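PDB 6OZB: Two-component sensor histidine kinase from Nostoc sp., which probably senses light as a cyanobacterial phytochrome, binding a bilin in its GAF domain and passing the signal on as a two-component histidine kinase. Local coordinates for residues V52-F57 with E161-L166. The protein carries 1 engineered substitution. Sequence-based numbering, arbitrary orientation.
Sequences VMIYKF and ELWGLL. With PEB (phycoerythrobilin), chain F.
Two neighbouring antiparallel strands of the GAF-domain sheet, 52-57 and 161-166, meet around the hydrogen-bonded pair Tyr55 and Leu165. Tyr55 N gives a nearly straight bond to Leu165 O (2.9 Å, 172°). Leu165 N returns one to Tyr55 O. Further along, Phe57 N bonds to Trp163 O at 3.0 Å. The same carbonyl accepts from a water, which also donates to Phe57 O and accepts from Lys56 NZ.

Trp163 and Gly164 both lie opposite Ile156 of strand 150-158, a classic beta bulge. Gly164 fits closely here, since a CB would clash with Tyr55 O. The Trp163 side chain lies on the sheet face covered by helices 32-47 and 178-201. Its CG is anti to the backbone N (chi1 -178°), which carries the indole back over strand 52-57. Lys56 CG sits over the six-membered ring, 4.0 Å from its centroid, in a CH-pi contact. Ile54 CG2 meets the ring edge at CZ3. An alanine in place of Trp163 would probably open a gap beside Ile54 and leave the Lys56 chain without the surface it lies on. Leu166 CD1 reaches Val52 CG1 and Ile54 CG1 on this helix-covered face.

The other face looks to phycoerythrobilin. Tyr55 and Leu165 lie side by side there and point the same way, with Tyr55 CD2 4.0 Å from Leu165 CD1. Leu165 CD1 touches the bilin methyl CMC at 3.8 Å, and Met53 CE packs on CBD at the same distance. Phe57 CE2 fits against Leu162 CD2 at 3.6 Å and also meets Leu165 CG.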
loop_
_atom_site.group_PDB
_atom_site.type_symbol
_atom_site.label_atom_id
_atom_site.label_comp_id
_atom_site.label_asym_id
_atom_site.label_seq_id
_atom_site.Cartn_x
_atom_site.Cartn_y
_atom_site.Cartn_z
ATOM N N VAL C 52 -16.288 -20.283 -4.457
ATOM C CA VAL C 52 -15.841 -19.756 -5.747
ATOM C C VAL C 52 -17.061 -19.706 -6.643
ATOM O O VAL C 52 -17.855 -20.638 -6.656
ATOM C CB VAL C 52 -14.738 -20.608 -6.369
ATOM C CG1 VAL C 52 -14.409 -20.171 -7.789
ATOM C CG2 VAL C 52 -13.496 -20.521 -5.498
ATOM N N MET C 53 -17.220 -18.595 -7.354
ATOM C CA MET C 53 -18.383 -18.372 -8.222
ATOM C C MET C 53 -17.957 -17.818 -9.559
ATOM O O MET C 53 -16.934 -17.144 -9.655
ATOM C CB MET C 53 -19.349 -17.407 -7.568
ATOM C CG MET C 53 -19.819 -17.856 -6.213
ATOM S SD MET C 53 -20.767 -16.562 -5.417
ATOM C CE MET C 53 -19.489 -15.364 -5.168
ATOM N N ILE C 54 -18.747 -18.104 -10.591
ATOM C CA ILE C 54 -18.623 -17.372 -11.836
ATOM C C ILE C 54 -19.896 -16.544 -11.988
ATOM O O ILE C 54 -21.024 -17.042 -11.833
ATOM C CB ILE C 54 -18.365 -18.317 -13.017
ATOM C CG1 ILE C 54 -16.963 -18.907 -12.838
ATOM C CG2 ILE C 54 -18.502 -17.561 -14.350
ATOM C CD1 ILE C 54 -16.485 -19.762 -13.926
ATOM N N TYR C 55 -19.681 -15.262 -12.215
ATOM C CA TYR C 55 -20.714 -14.238 -12.281
ATOM C C TYR C 55 -20.801 -13.790 -13.735
ATOM O O TYR C 55 -19.787 -13.466 -14.314
ATOM C CB TYR C 55 -20.330 -13.082 -11.348
ATOM C CG TYR C 55 -21.303 -11.978 -11.192
ATOM C CD1 TYR C 55 -22.444 -12.114 -10.399
ATOM C CD2 TYR C 55 -21.065 -10.756 -11.782
ATOM C CE1 TYR C 55 -23.325 -11.078 -10.252
ATOM C CE2 TYR C 55 -21.926 -9.716 -11.616
ATOM C CZ TYR C 55 -23.061 -9.875 -10.860
ATOM O OH TYR C 55 -23.931 -8.819 -10.702
ATOM N N LYS C 56 -21.987 -13.782 -14.319
ATOM C CA LYS C 56 -22.135 -13.423 -15.727
ATOM C C LYS C 56 -22.921 -12.118 -15.833
ATOM O O LYS C 56 -24.006 -11.975 -15.244
ATOM C CB LYS C 56 -22.832 -14.546 -16.486
ATOM C CG LYS C 56 -22.922 -14.331 -18.024
ATOM C CD LYS C 56 -23.823 -15.411 -18.632
ATOM C CE LYS C 56 -23.828 -15.443 -20.168
ATOM N NZ LYS C 56 -23.977 -14.112 -20.754
ATOM N N PHE C 57 -22.380 -11.155 -16.574
ATOM C CA PHE C 57 -23.045 -9.856 -16.710
ATOM C C PHE C 57 -24.206 -9.912 -17.704
ATOM O O PHE C 57 -24.129 -10.588 -18.730
ATOM C CB PHE C 57 -22.075 -8.770 -17.148
ATOM C CG PHE C 57 -21.134 -8.338 -16.076
ATOM C CD1 PHE C 57 -21.581 -7.564 -15.021
ATOM C CD2 PHE C 57 -19.796 -8.703 -16.113
ATOM C CE1 PHE C 57 -20.714 -7.168 -14.006
ATOM C CE2 PHE C 57 -18.929 -8.307 -15.117
ATOM C CZ PHE C 57 -19.394 -7.540 -14.050
ATOM N N GLU C 161 -15.213 -7.677 -24.790
ATOM C CA GLU C 161 -16.376 -7.413 -23.953
ATOM C C GLU C 161 -16.185 -8.025 -22.574
ATOM O O GLU C 161 -15.750 -9.167 -22.448
ATOM C CB GLU C 161 -17.645 -7.990 -24.582
ATOM C CG GLU C 161 -17.993 -7.424 -25.959
ATOM C CD GLU C 161 -18.456 -5.977 -25.920
ATOM O OE1 GLU C 161 -19.090 -5.576 -24.920
ATOM O OE2 GLU C 161 -18.194 -5.243 -26.901
ATOM N N LEU C 162 -16.491 -7.248 -21.546
ATOM C CA LEU C 162 -16.489 -7.771 -20.186
ATOM C C LEU C 162 -17.663 -8.725 -20.038
ATOM O O LEU C 162 -18.808 -8.304 -19.960
ATOM C CB LEU C 162 -16.579 -6.642 -19.161
ATOM C CG LEU C 162 -16.639 -7.058 -17.699
ATOM C CD1 LEU C 162 -15.397 -7.878 -17.296
ATOM C CD2 LEU C 162 -16.813 -5.856 -16.801
ATOM N N TRP C 163 -17.359 -9.997 -19.887
ATOM C CA TRP C 163 -18.369 -11.038 -19.926
ATOM C C TRP C 163 -18.812 -11.458 -18.538
ATOM O O TRP C 163 -19.992 -11.745 -18.323
ATOM C CB TRP C 163 -17.806 -12.240 -20.666
ATOM C CG TRP C 163 -18.733 -13.416 -20.857
ATOM C CD1 TRP C 163 -19.490 -13.677 -21.962
ATOM C CD2 TRP C 163 -18.970 -14.492 -19.950
ATOM N NE1 TRP C 163 -20.181 -14.849 -21.793
ATOM C CE2 TRP C 163 -19.876 -15.370 -20.569
ATOM C CE3 TRP C 163 -18.489 -14.817 -18.675
ATOM C CZ2 TRP C 163 -20.330 -16.523 -19.951
ATOM C CZ3 TRP C 163 -18.939 -15.958 -18.075
ATOM C CH2 TRP C 163 -19.844 -16.804 -18.718
ATOM N N GLY C 164 -17.872 -11.492 -17.600
ATOM C CA GLY C 164 -18.187 -11.946 -16.246
ATOM C C GLY C 164 -17.023 -11.784 -15.304
ATOM O O GLY C 164 -16.069 -11.072 -15.625
ATOM N N LEU C 165 -17.120 -12.442 -14.152
ATOM C CA LEU C 165 -16.076 -12.412 -13.119
ATOM C C LEU C 165 -15.860 -13.800 -12.571
ATOM O O LEU C 165 -16.837 -14.543 -12.375
ATOM C CB LEU C 165 -16.474 -11.494 -11.945
ATOM C CG LEU C 165 -16.933 -10.062 -12.248
ATOM C CD1 LEU C 165 -17.455 -9.332 -11.013
ATOM C CD2 LEU C 165 -15.781 -9.278 -12.868
ATOM N N LEU C 166 -14.603 -14.121 -12.269
ATOM C CA LEU C 166 -14.272 -15.244 -11.398
ATOM C C LEU C 166 -14.088 -14.679 -9.991
ATOM O O LEU C 166 -13.255 -13.780 -9.781
ATOM C CB LEU C 166 -13.017 -15.957 -11.859
ATOM C CG LEU C 166 -12.485 -17.094 -11.004
ATOM C CD1 LEU C 166 -13.498 -18.230 -11.003
ATOM C CD2 LEU C 166 -11.144 -17.554 -11.538
HETATM C CHC PEB F . -19.633 -6.830 -6.316
HETATM N NC PEB F . -18.364 -4.687 -5.882
HETATM C C1C PEB F . -17.171 -4.105 -6.185
HETATM C C2C PEB F . -16.418 -4.960 -6.950
HETATM C C3C PEB F . -17.154 -6.108 -7.143
HETATM C C4C PEB F . -18.381 -5.921 -6.467
HETATM C CMC PEB F . -16.625 -7.261 -7.976
HETATM C CAC PEB F . -14.984 -4.601 -7.466
HETATM C CBC PEB F . -13.962 -4.702 -6.346
HETATM C CGC PEB F . -13.616 -6.154 -6.142
HETATM O O1C PEB F . -13.152 -6.806 -7.120
HETATM O O2C PEB F . -13.773 -6.710 -5.013
HETATM N ND PEB F . -18.470 -8.871 -5.690
HETATM C C1D PEB F . -19.383 -8.202 -6.707
HETATM C C2D PEB F . -20.615 -8.969 -6.594
HETATM C C3D PEB F . -20.517 -9.951 -5.632
HETATM C C4D PEB F . -19.229 -9.977 -5.044
HETATM C CMD PEB F . -21.903 -8.615 -7.387
HETATM C CAD PEB F . -21.700 -10.830 -5.188
HETATM C CBD PEB F . -21.487 -12.167 -4.983
HETATM O OD PEB F . -18.795 -10.734 -4.189
HETATM N NA PEB F . -21.639 -1.706 -3.473
HETATM C C1A PEB F . -22.965 -1.998 -3.052
HETATM C C2A PEB F . -23.706 -0.710 -2.806
HETATM C C3A PEB F . -22.750 0.427 -3.128
HETATM C C4A PEB F . -21.443 -0.274 -3.548
HETATM C CMA PEB F . -25.040 -0.626 -3.613
HETATM C CBA PEB F . -23.660 2.163 -1.464
HETATM O OA PEB F . -23.411 -3.128 -2.941
HETATM C CHA PEB F . -20.300 0.417 -3.825
HETATM C CAA PEB F . -22.423 1.434 -2.021
HETATM N NB PEB F . -18.817 -1.614 -4.828
HETATM C C1B PEB F . -19.019 -0.253 -4.316
HETATM C C2B PEB F . -17.782 0.491 -4.340
HETATM C C3B PEB F . -16.779 -0.390 -4.857
HETATM C C4B PEB F . -17.394 -1.725 -5.185
HETATM C CHB PEB F . -16.647 -2.744 -5.721
HETATM C CMB PEB F . -17.619 1.911 -3.903
HETATM C CAB PEB F . -15.316 -0.054 -5.058
HETATM C CBB PEB F . -14.529 -0.567 -3.871
HETATM C CGB PEB F . -13.109 -0.037 -4.076
HETATM O O1B PEB F . -12.453 -0.464 -5.073
HETATM O O2B PEB F . -12.634 0.819 -3.291
HETATM O O HOH W 1 -22.034 -11.853 -20.230
#